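Local structure of CELL division protein FTSZ (4B46) at residues A4-G9 against V35-A40; K14-F19 against K48-D53; V56-S61 against D84-A89. The protein binds and probably hydrolyses GTP as a tubulin-like protein that controls archaeal cell shape and is essential for the rod-shaped cells required for efficient swimming. All blocks are in the same frame, centred on the assembly; numbering follows the deposited sequence.

Interaction 1. Residues A4-G9 against V35-A40; sequences AMIGFG and VAVNSA. With GDP (guanosine-5'-diphosphate), chain B.
Val37 O accepts a hydrogen bond from Gly9 N at 2.9 Å, and water 1 lies within bonding distance of Val37 O (3.0 Å) and Gly9 O (2.8 Å). The water probably bridges the two backbones, though it has fewer protons than acceptors in reach. Before this point the strands run parallel in a regular ladder: Val35 N bonds to Met5 O, Gly7 N to Val35 O, and Val37 N to Gly7 O.

Ile6, Phe8, Val35 and Val37 put their side chains on one face of the sheet. CG1 of Val37 is anti to its backbone N (chi1 -175°). It sits over a face of the Phe8 ring, offset to the rim. In this CH-pi contact Val37 CG1 comes within 3.5 Å of Phe8 CZ. Val37 CG2 packs against Ile6 CG2 at 3.8 Å.

Asn38 ends its strand. Its OD1 takes Ser39 N in the carbonyl plane on a lone pair. It also takes Ala40 N from above that plane, and this second bond makes an Asx turn, with Ala40 at the N-cap of helix 41-45. Asn38 ND2 packs against Gly9 C at 3.4 Å and makes a weak hydrogen bond to Asp43. An alanine here would probably leave the amides of Ser39 and Ala40 without their acceptor and the turn free to relax. Gly9 has positive phi (82°), and a side chain there would run into the GDP beta-phosphate. The spacing of Gly7 and Gly9 is consistent with a glycine-rich, Rossmann-like turn from strand into helix at the nucleotide.

The strands belong to a beta-alpha-beta unit whose crossover is helix 9-26. Strand 100-106 bonds to the other edge of strand 3-8. Helix 111-126 covers Ile6 and Phe8, while Met5 packs on helix 9-26.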
loop_
_atom_site.group_PDB
_atom_site.type_symbol
_atom_site.label_atom_id
_atom_site.label_comp_id
_atom_site.label_asym_id
_atom_site.label_seq_id
_atom_site.Cartn_x
_atom_site.Cartn_y
_atom_site.Cartn_z
ATOM N N ALA A 4 -6.186 8.317 -6.473
ATOM C CA ALA A 4 -6.899 7.438 -7.393
ATOM C C ALA A 4 -6.411 6.008 -7.152
ATOM O O ALA A 4 -5.285 5.659 -7.500
ATOM C CB ALA A 4 -6.645 7.860 -8.826
ATOM N N MET A 5 -7.252 5.182 -6.541
ATOM C CA MET A 5 -6.876 3.810 -6.244
ATOM C C MET A 5 -7.367 2.830 -7.299
ATOM O O MET A 5 -8.551 2.819 -7.638
ATOM C CB MET A 5 -7.456 3.378 -4.905
ATOM C CG MET A 5 -6.925 4.130 -3.727
ATOM S SD MET A 5 -7.068 3.096 -2.250
ATOM C CE MET A 5 -6.344 4.245 -1.077
ATOM N N ILE A 6 -6.453 1.999 -7.797
ATOM C CA ILE A 6 -6.819 0.916 -8.708
ATOM C C ILE A 6 -6.384 -0.421 -8.131
ATOM O O ILE A 6 -5.192 -0.664 -7.945
ATOM C CB ILE A 6 -6.196 1.077 -10.117
ATOM C CG1 ILE A 6 -6.540 2.451 -10.709
ATOM C CG2 ILE A 6 -6.683 -0.047 -11.046
ATOM C CD1 ILE A 6 -5.410 3.429 -10.663
ATOM N N GLY A 7 -7.360 -1.271 -7.830
ATOM C CA GLY A 7 -7.082 -2.625 -7.372
ATOM C C GLY A 7 -6.963 -3.547 -8.570
ATOM O O GLY A 7 -7.796 -3.498 -9.485
ATOM N N PHE A 8 -5.925 -4.377 -8.574
ATOM C CA PHE A 8 -5.664 -5.280 -9.695
ATOM C C PHE A 8 -5.639 -6.717 -9.184
ATOM O O PHE A 8 -4.871 -7.039 -8.276
ATOM C CB PHE A 8 -4.328 -4.935 -10.369
ATOM C CG PHE A 8 -4.389 -4.936 -11.880
ATOM C CD1 PHE A 8 -4.605 -6.112 -12.579
ATOM C CD2 PHE A 8 -4.231 -3.764 -12.594
ATOM C CE1 PHE A 8 -4.659 -6.119 -13.969
ATOM C CE2 PHE A 8 -4.289 -3.760 -13.986
ATOM C CZ PHE A 8 -4.504 -4.943 -14.673
ATOM N N GLY A 9 -6.478 -7.581 -9.759
ATOM C CA GLY A 9 -6.590 -8.944 -9.262
ATOM C C GLY A 9 -7.527 -9.001 -8.063
ATOM O O GLY A 9 -8.039 -7.974 -7.610
ATOM N N VAL A 35 -11.103 2.122 -8.683
ATOM C CA VAL A 35 -11.325 1.262 -9.846
ATOM C C VAL A 35 -10.787 -0.138 -9.530
ATOM O O VAL A 35 -9.784 -0.268 -8.824
ATOM C CB VAL A 35 -10.632 1.847 -11.108
ATOM C CG1 VAL A 35 -10.650 0.852 -12.262
ATOM C CG2 VAL A 35 -11.309 3.167 -11.536
ATOM N N ALA A 36 -11.471 -1.172 -10.017
ATOM C CA ALA A 36 -11.042 -2.563 -9.834
ATOM C C ALA A 36 -10.887 -3.230 -11.194
ATOM O O ALA A 36 -11.779 -3.134 -12.048
ATOM C CB ALA A 36 -12.057 -3.329 -9.003
ATOM N N VAL A 37 -9.751 -3.886 -11.401
ATOM C CA VAL A 37 -9.469 -4.552 -12.666
ATOM C C VAL A 37 -9.225 -6.022 -12.390
ATOM O O VAL A 37 -8.432 -6.369 -11.512
ATOM C CB VAL A 37 -8.207 -3.992 -13.356
ATOM C CG1 VAL A 37 -8.023 -4.645 -14.735
ATOM C CG2 VAL A 37 -8.280 -2.462 -13.487
ATOM N N ASN A 38 -9.899 -6.888 -13.135
ATOM C CA ASN A 38 -9.732 -8.326 -12.932
ATOM C C ASN A 38 -10.073 -9.090 -14.206
ATOM O O ASN A 38 -10.682 -8.533 -15.127
ATOM C CB ASN A 38 -10.579 -8.814 -11.742
ATOM C CG ASN A 38 -9.988 -10.058 -11.049
ATOM O OD1 ASN A 38 -9.360 -10.912 -11.682
ATOM N ND2 ASN A 38 -10.206 -10.158 -9.741
ATOM N N SER A 39 -9.660 -10.353 -14.269
ATOM C CA SER A 39 -9.977 -11.193 -15.419
ATOM C C SER A 39 -10.967 -12.254 -14.992
ATOM O O SER A 39 -11.413 -13.072 -15.801
ATOM C CB SER A 39 -8.714 -11.860 -15.959
ATOM O OG SER A 39 -8.070 -12.614 -14.945
ATOM N N ALA A 40 -11.300 -12.244 -13.707
ATOM C CA ALA A 40 -12.250 -13.200 -13.156
ATOM C C ALA A 40 -13.519 -12.446 -12.823
ATOM O O ALA A 40 -13.510 -11.545 -11.981
ATOM C CB ALA A 40 -11.672 -13.897 -11.900
HETATM P PB GDP B . -4.957 -12.672 -8.902
HETATM O O1B GDP B . -4.633 -13.663 -9.983
HETATM O O2B GDP B . -6.413 -12.266 -8.910
HETATM O O3B GDP B . -4.050 -11.480 -9.073
HETATM O O3A GDP B . -4.616 -13.451 -7.547
HETATM P PA GDP B . -5.174 -13.042 -6.106
HETATM O O1A GDP B . -5.283 -11.563 -5.947
HETATM O O2A GDP B . -6.468 -13.760 -5.839
HETATM O "O5'" GDP B . -4.019 -13.662 -5.163
HETATM C "C5'" GDP B . -2.697 -13.139 -5.307
HETATM C "C4'" GDP B . -2.006 -13.144 -3.956
HETATM O "O4'" GDP B . -2.616 -12.195 -3.098
HETATM C "C3'" GDP B . -2.201 -14.456 -3.220
HETATM O "O3'" GDP B . -1.142 -15.328 -3.592
HETATM C "C2'" GDP B . -2.151 -14.073 -1.748
HETATM O "O2'" GDP B . -0.797 -13.933 -1.312
HETATM C "C1'" GDP B . -2.664 -12.666 -1.733
HETATM N N9 GDP B . -4.078 -12.469 -1.388
HETATM C C8 GDP B . -5.155 -13.025 -1.981
HETATM N N7 GDP B . -6.299 -12.527 -1.442
HETATM C C5 GDP B . -5.941 -11.607 -0.513
HETATM C C6 GDP B . -6.631 -10.684 0.414
HETATM O O6 GDP B . -7.888 -10.631 0.477
HETATM N N1 GDP B . -5.865 -9.912 1.195
HETATM C C2 GDP B . -4.521 -9.937 1.170
HETATM N N2 GDP B . -3.836 -9.126 2.011
HETATM N N3 GDP B . -3.820 -10.745 0.343
HETATM C C4 GDP B . -4.474 -11.573 -0.498
HETATM O O HOH W 1 -9.702 -6.086 -8.786
#

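Interaction 2. Residues K14-F19 against K48-D53; sequences KVVDKF and KNIPKD. With GDP (guanosine-5'-diphosphate), chain B.
Asp17 and the backbone of Lys48, Asn49 and Ile50 make the tight part of this contact. The buried carboxylate faces three successive amides. Lys48 N reaches Asp17 OD2 at 2.8 Å, and Asn49 N reaches Asp17 OD1 at the same distance of 2.8 Å. Both come from the syn side, 16° and 20° out of the carboxylate plane. Two weak bonds to Asp17 OD1 add to the grip, from Ile50 N at 3.2 Å and from Lys48 N. The amides thus hold the carboxylate from both oxygens and fix its rotation. They would probably stabilise its negative charge away from solvent.

Asn49 returns a bond to the same residue. Asn49 ND2 donates to Asp17 O at 3.0 Å, standing well above the carbonyl plane. Asp17 is therefore held through its side chain and its main chain by one short piece of loop.

The helix here, 9-26, is the crossover of the first beta-alpha-beta unit in the tubulin/FtsZ GTPase domain. The loop 48-53 leads into strand 55-57, which lies at the edge of the sheet. The contact ties that loop to the helix flank.

On the sheet side the contact is apolar. Ile50 is extended at chi2 (-179°), and its CD1 meets Val16 CG1 at 3.8 Å, the two side chains crossing at about a right angle. Ile50 also touches Ala36 on strand 31-38, and Val16 touches Met5 on strand 3-8.

The Lys48 side is looser and exposed to solvent. Lys48 CB passes Asp17 OD2 at 3.7 Å, but the chain leads off and NZ makes no contact with the carboxylate. Lys14, on the same helix, serves the nucleotide instead: its NZ, whose position is less certain, bonds to the guanine O6 of GDP.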
loop_
_atom_site.group_PDB
_atom_site.type_symbol
_atom_site.label_atom_id
_atom_site.label_comp_id
_atom_site.label_asym_id
_atom_site.label_seq_id
_atom_site.Cartn_x
_atom_site.Cartn_y
_atom_site.Cartn_z
ATOM N N LYS A 14 -10.165 -6.418 -3.293
ATOM C CA LYS A 14 -10.741 -6.479 -1.951
ATOM C C LYS A 14 -10.148 -5.396 -1.044
ATOM O O LYS A 14 -10.839 -4.816 -0.203
ATOM C CB LYS A 14 -10.541 -7.872 -1.335
ATOM C CG LYS A 14 -11.376 -8.964 -2.011
ATOM C CD LYS A 14 -10.913 -10.356 -1.618
ATOM C CE LYS A 14 -11.067 -10.606 -0.131
ATOM N NZ LYS A 14 -10.557 -11.962 0.256
ATOM N N VAL A 15 -8.866 -5.125 -1.216
ATOM C CA VAL A 15 -8.209 -4.106 -0.405
ATOM C C VAL A 15 -8.722 -2.705 -0.751
ATOM O O VAL A 15 -9.045 -1.922 0.148
ATOM C CB VAL A 15 -6.674 -4.214 -0.515
ATOM C CG1 VAL A 15 -5.978 -2.991 0.133
ATOM C CG2 VAL A 15 -6.214 -5.529 0.139
ATOM N N VAL A 16 -8.825 -2.404 -2.043
ATOM C CA VAL A 16 -9.373 -1.120 -2.477
ATOM C C VAL A 16 -10.824 -0.960 -2.034
ATOM O O VAL A 16 -11.223 0.114 -1.570
ATOM C CB VAL A 16 -9.225 -0.901 -3.992
ATOM C CG1 VAL A 16 -9.981 0.381 -4.438
ATOM C CG2 VAL A 16 -7.755 -0.786 -4.351
ATOM N N ASP A 17 -11.598 -2.038 -2.147
ATOM C CA ASP A 17 -12.984 -2.055 -1.684
ATOM C C ASP A 17 -13.053 -1.668 -0.198
ATOM O O ASP A 17 -13.889 -0.858 0.212
ATOM C CB ASP A 17 -13.586 -3.452 -1.890
ATOM C CG ASP A 17 -15.084 -3.425 -2.197
ATOM O OD1 ASP A 17 -15.554 -2.485 -2.871
ATOM O OD2 ASP A 17 -15.790 -4.373 -1.783
ATOM N N LYS A 18 -12.170 -2.248 0.606
ATOM C CA LYS A 18 -12.156 -1.970 2.043
ATOM C C LYS A 18 -11.661 -0.559 2.339
ATOM O O LYS A 18 -12.120 0.081 3.277
ATOM C CB LYS A 18 -11.296 -2.988 2.784
ATOM C CG LYS A 18 -11.416 -2.889 4.289
ATOM C CD LYS A 18 -11.421 -4.268 4.913
ATOM C CE LYS A 18 -12.305 -4.304 6.142
ATOM N NZ LYS A 18 -12.518 -5.707 6.598
ATOM N N PHE A 19 -10.707 -0.091 1.541
ATOM C CA PHE A 19 -10.226 1.281 1.633
ATOM C C PHE A 19 -11.358 2.278 1.406
ATOM O O PHE A 19 -11.457 3.292 2.105
ATOM C CB PHE A 19 -9.108 1.519 0.620
ATOM C CG PHE A 19 -7.860 2.061 1.233
ATOM C CD1 PHE A 19 -7.881 3.269 1.908
ATOM C CD2 PHE A 19 -6.675 1.352 1.167
ATOM C CE1 PHE A 19 -6.737 3.772 2.490
ATOM C CE2 PHE A 19 -5.526 1.848 1.750
ATOM C CZ PHE A 19 -5.556 3.059 2.409
ATOM N N LYS A 48 -18.223 -4.568 -3.102
ATOM C CA LYS A 48 -19.387 -3.981 -2.453
ATOM C C LYS A 48 -19.446 -2.469 -2.604
ATOM O O LYS A 48 -20.523 -1.881 -2.615
ATOM C CB LYS A 48 -19.384 -4.346 -0.965
ATOM C CG LYS A 48 -19.444 -5.834 -0.691
ATOM C CD LYS A 48 -19.281 -6.125 0.790
ATOM C CE LYS A 48 -19.334 -7.624 1.071
ATOM N NZ LYS A 48 -20.669 -8.209 0.764
ATOM N N ASN A 49 -18.282 -1.846 -2.723
ATOM C CA ASN A 49 -18.174 -0.398 -2.589
ATOM C C ASN A 49 -17.685 0.303 -3.845
ATOM O O ASN A 49 -17.831 1.509 -3.987
ATOM C CB ASN A 49 -17.242 -0.079 -1.425
ATOM C CG ASN A 49 -17.657 -0.778 -0.157
ATOM O OD1 ASN A 49 -18.790 -0.632 0.291
ATOM N ND2 ASN A 49 -16.758 -1.571 0.411
ATOM N N ILE A 50 -17.086 -0.455 -4.748
ATOM C CA ILE A 50 -16.595 0.105 -5.993
ATOM C C ILE A 50 -17.729 0.131 -7.016
ATOM O O ILE A 50 -18.376 -0.883 -7.248
ATOM C CB ILE A 50 -15.391 -0.704 -6.501
ATOM C CG1 ILE A 50 -14.268 -0.633 -5.456
ATOM C CG2 ILE A 50 -14.937 -0.201 -7.863
ATOM C CD1 ILE A 50 -13.014 -1.362 -5.816
ATOM N N PRO A 51 -17.994 1.308 -7.608
ATOM C CA PRO A 51 -19.090 1.451 -8.580
ATOM C C PRO A 51 -18.985 0.430 -9.716
ATOM O O PRO A 51 -17.881 0.155 -10.180
ATOM C CB PRO A 51 -18.893 2.870 -9.122
ATOM C CG PRO A 51 -18.156 3.594 -8.041
ATOM C CD PRO A 51 -17.248 2.566 -7.422
ATOM N N LYS A 52 -20.111 -0.122 -10.152
ATOM C CA LYS A 52 -20.107 -1.162 -11.183
ATOM C C LYS A 52 -19.423 -0.691 -12.459
ATOM O O LYS A 52 -18.734 -1.455 -13.122
ATOM C CB LYS A 52 -21.530 -1.637 -11.489
ATOM C CG LYS A 52 -22.306 -2.090 -10.261
ATOM C CD LYS A 52 -23.592 -2.809 -10.646
ATOM C CE LYS A 52 -24.457 -3.086 -9.424
ATOM N NZ LYS A 52 -23.717 -3.850 -8.384
ATOM N N ASP A 53 -19.605 0.583 -12.781
ATOM C CA ASP A 53 -18.959 1.191 -13.937
ATOM C C ASP A 53 -17.441 1.340 -13.768
ATOM O O ASP A 53 -16.735 1.617 -14.736
ATOM C CB ASP A 53 -19.598 2.553 -14.232
ATOM C CG ASP A 53 -19.981 3.295 -12.967
ATOM O OD1 ASP A 53 -21.100 3.068 -12.457
ATOM O OD2 ASP A 53 -19.159 4.097 -12.476
HETATM P PB GDP B . -4.957 -12.672 -8.902
HETATM O O1B GDP B . -4.633 -13.663 -9.983
HETATM O O2B GDP B . -6.413 -12.266 -8.910
HETATM O O3B GDP B . -4.050 -11.480 -9.073
HETATM O O3A GDP B . -4.616 -13.451 -7.547
HETATM P PA GDP B . -5.174 -13.042 -6.106
HETATM O O1A GDP B . -5.283 -11.563 -5.947
HETATM O O2A GDP B . -6.468 -13.760 -5.839
HETATM O "O5'" GDP B . -4.019 -13.662 -5.163
HETATM C "C5'" GDP B . -2.697 -13.139 -5.307
HETATM C "C4'" GDP B . -2.006 -13.144 -3.956
HETATM O "O4'" GDP B . -2.616 -12.195 -3.098
HETATM C "C3'" GDP B . -2.201 -14.456 -3.220
HETATM O "O3'" GDP B . -1.142 -15.328 -3.592
HETATM C "C2'" GDP B . -2.151 -14.073 -1.748
HETATM O "O2'" GDP B . -0.797 -13.933 -1.312
HETATM C "C1'" GDP B . -2.664 -12.666 -1.733
HETATM N N9 GDP B . -4.078 -12.469 -1.388
HETATM C C8 GDP B . -5.155 -13.025 -1.981
HETATM N N7 GDP B . -6.299 -12.527 -1.442
HETATM C C5 GDP B . -5.941 -11.607 -0.513
HETATM C C6 GDP B . -6.631 -10.684 0.414
HETATM O O6 GDP B . -7.888 -10.631 0.477
HETATM N N1 GDP B . -5.865 -9.912 1.195
HETATM C C2 GDP B . -4.521 -9.937 1.170
HETATM N N2 GDP B . -3.836 -9.126 2.011
HETATM N N3 GDP B . -3.820 -10.745 0.343
HETATM C C4 GDP B . -4.474 -11.573 -0.498
#

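Interaction 3. Residues V56-S61 against D84-A89; sequences VLIGQS and DEVQGA
Glu85 has CG anti to its carbonyl carbon (chi1 -74°) and runs on extended, with CD anti to CA, while a bend at chi2 (100°) places CD of Gln60 on the Glu85 side. The two side chains meet tip to tip. Their flat groups are nearly coplanar, 16° apart. NE2 of Gln60 donates to the syn lone pair of Glu85 OE2 at 3.2 Å.

Beside this polar pair is an apolar layer. Val56 CG2 presses on Ala89 CB at 3.5 Å, while Val56 CG1 touches Glu85 O at 3.6 Å. The side chains of Ile58 and Val86 cross obliquely, Ile58 CG2 to Val86 CG2 at 3.9 Å. These contacts seat helix 83-90 against edge strand 55-57 and the turn after it. Ile58 and Val86 also reach Val37 of the next strand.

Several acceptors crowd the polar end. Gln60 OE1 stands 3.0 Å from Glu85 OE1, and Leu57 O is 3.3 Å from Glu85 OE2. Asp82 brings another acid near Glu85 OE1. This crowding of oxygens would probably make Glu85 hold a proton more readily than usual.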
loop_
_atom_site.group_PDB
_atom_site.type_symbol
_atom_site.label_atom_id
_atom_site.label_comp_id
_atom_site.label_asym_id
_atom_site.label_seq_id
_atom_site.Cartn_x
_atom_site.Cartn_y
_atom_site.Cartn_z
ATOM N N VAL A 56 -13.592 -3.260 -14.052
ATOM C CA VAL A 56 -13.224 -3.570 -15.425
ATOM C C VAL A 56 -12.801 -5.019 -15.570
ATOM O O VAL A 56 -11.846 -5.458 -14.930
ATOM C CB VAL A 56 -12.054 -2.701 -15.915
ATOM C CG1 VAL A 56 -11.867 -2.872 -17.425
ATOM C CG2 VAL A 56 -12.287 -1.251 -15.567
ATOM N N LEU A 57 -13.516 -5.748 -16.422
ATOM C CA LEU A 57 -13.144 -7.112 -16.773
ATOM C C LEU A 57 -12.239 -7.108 -18.004
ATOM O O LEU A 57 -12.627 -6.629 -19.063
ATOM C CB LEU A 57 -14.400 -7.938 -17.056
ATOM C CG LEU A 57 -14.226 -9.429 -17.348
ATOM C CD1 LEU A 57 -13.683 -10.146 -16.111
ATOM C CD2 LEU A 57 -15.561 -10.030 -17.801
ATOM N N ILE A 58 -11.033 -7.647 -17.865
ATOM C CA ILE A 58 -10.118 -7.751 -18.993
ATOM C C ILE A 58 -9.829 -9.211 -19.328
ATOM O O ILE A 58 -10.175 -10.122 -18.574
ATOM C CB ILE A 58 -8.771 -7.038 -18.728
ATOM C CG1 ILE A 58 -8.050 -7.674 -17.538
ATOM C CG2 ILE A 58 -8.989 -5.539 -18.473
ATOM C CD1 ILE A 58 -6.631 -7.148 -17.324
ATOM N N GLY A 59 -9.187 -9.425 -20.469
ATOM C CA GLY A 59 -8.763 -10.758 -20.853
ATOM C C GLY A 59 -9.889 -11.658 -21.316
ATOM O O GLY A 59 -9.709 -12.877 -21.403
ATOM N N GLN A 60 -11.046 -11.080 -21.618
ATOM C CA GLN A 60 -12.197 -11.900 -22.002
ATOM C C GLN A 60 -11.882 -12.806 -23.199
ATOM O O GLN A 60 -12.299 -13.974 -23.236
ATOM C CB GLN A 60 -13.413 -11.023 -22.316
ATOM C CG GLN A 60 -13.863 -10.125 -21.179
ATOM C CD GLN A 60 -13.388 -8.685 -21.339
ATOM O OE1 GLN A 60 -12.214 -8.424 -21.630
ATOM N NE2 GLN A 60 -14.304 -7.743 -21.147
ATOM N N SER A 61 -11.139 -12.276 -24.166
ATOM C CA SER A 61 -10.804 -13.039 -25.365
ATOM C C SER A 61 -9.877 -14.225 -25.078
ATOM O O SER A 61 -9.771 -15.135 -25.902
ATOM C CB SER A 61 -10.155 -12.134 -26.409
ATOM O OG SER A 61 -8.856 -11.748 -25.985
ATOM N N ASP A 84 -6.669 -0.541 -22.895
ATOM C CA ASP A 84 -7.637 0.485 -23.258
ATOM C C ASP A 84 -8.967 0.296 -22.536
ATOM O O ASP A 84 -9.687 1.262 -22.312
ATOM C CB ASP A 84 -7.829 0.552 -24.779
ATOM C CG ASP A 84 -6.630 1.177 -25.490
ATOM O OD1 ASP A 84 -5.970 2.049 -24.886
ATOM O OD2 ASP A 84 -6.337 0.793 -26.642
ATOM N N GLU A 85 -9.292 -0.940 -22.159
ATOM C CA GLU A 85 -10.484 -1.183 -21.344
ATOM C C GLU A 85 -10.320 -0.527 -19.982
ATOM O O GLU A 85 -11.247 0.082 -19.444
ATOM C CB GLU A 85 -10.730 -2.679 -21.148
ATOM C CG GLU A 85 -11.258 -3.395 -22.363
ATOM C CD GLU A 85 -11.751 -4.788 -22.026
ATOM O OE1 GLU A 85 -10.913 -5.698 -21.844
ATOM O OE2 GLU A 85 -12.981 -4.977 -21.936
ATOM N N VAL A 86 -9.130 -0.677 -19.417
ATOM C CA VAL A 86 -8.832 -0.082 -18.131
ATOM C C VAL A 86 -8.863 1.440 -18.259
ATOM O O VAL A 86 -9.487 2.128 -17.447
ATOM C CB VAL A 86 -7.470 -0.541 -17.607
ATOM C CG1 VAL A 86 -7.228 0.033 -16.206
ATOM C CG2 VAL A 86 -7.405 -2.063 -17.592
ATOM N N GLN A 87 -8.215 1.954 -19.301
ATOM C CA GLN A 87 -8.149 3.397 -19.532
ATOM C C GLN A 87 -9.539 3.989 -19.739
ATOM O O GLN A 87 -9.798 5.136 -19.361
ATOM C CB GLN A 87 -7.247 3.729 -20.725
ATOM C CG GLN A 87 -6.944 5.225 -20.865
ATOM C CD GLN A 87 -6.374 5.828 -19.584
ATOM O OE1 GLN A 87 -5.512 5.236 -18.925
ATOM N NE2 GLN A 87 -6.875 7.001 -19.212
ATOM N N GLY A 88 -10.424 3.201 -20.337
ATOM C CA GLY A 88 -11.807 3.594 -20.510
ATOM C C GLY A 88 -12.421 4.004 -19.187
ATOM O O GLY A 88 -13.048 5.057 -19.090
ATOM N N ALA A 89 -12.214 3.181 -18.163
ATOM C CA ALA A 89 -12.710 3.457 -16.811
ATOM C C ALA A 89 -11.983 4.603 -16.114
ATOM O O ALA A 89 -12.588 5.366 -15.362
ATOM C CB ALA A 89 -12.604 2.219 -15.960
#

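Interactions 1 and 2 share the first beta-alpha-beta unit: interaction 1 pairs its strands, and interaction 2 joins its helix to a later loop. They pack against each other between helix 9-26 and the sheet. Interaction 3 adds strand 55-57. This strand and the residue after it bond to strand 31-38 through Val56 N to Ala36 O and Ile58 N to Asn38 O. The touching residues of interaction 1 are all buried, and it rests on backbone bonds. Interaction 2 has a buried carboxylate on loop amides and an exposed lysine at its margin. Interaction 3 is apolar inside, with a partly exposed amide-carboxylate pair. Interactions 1 and 2 also reach GDP; interaction 3 lies farther away.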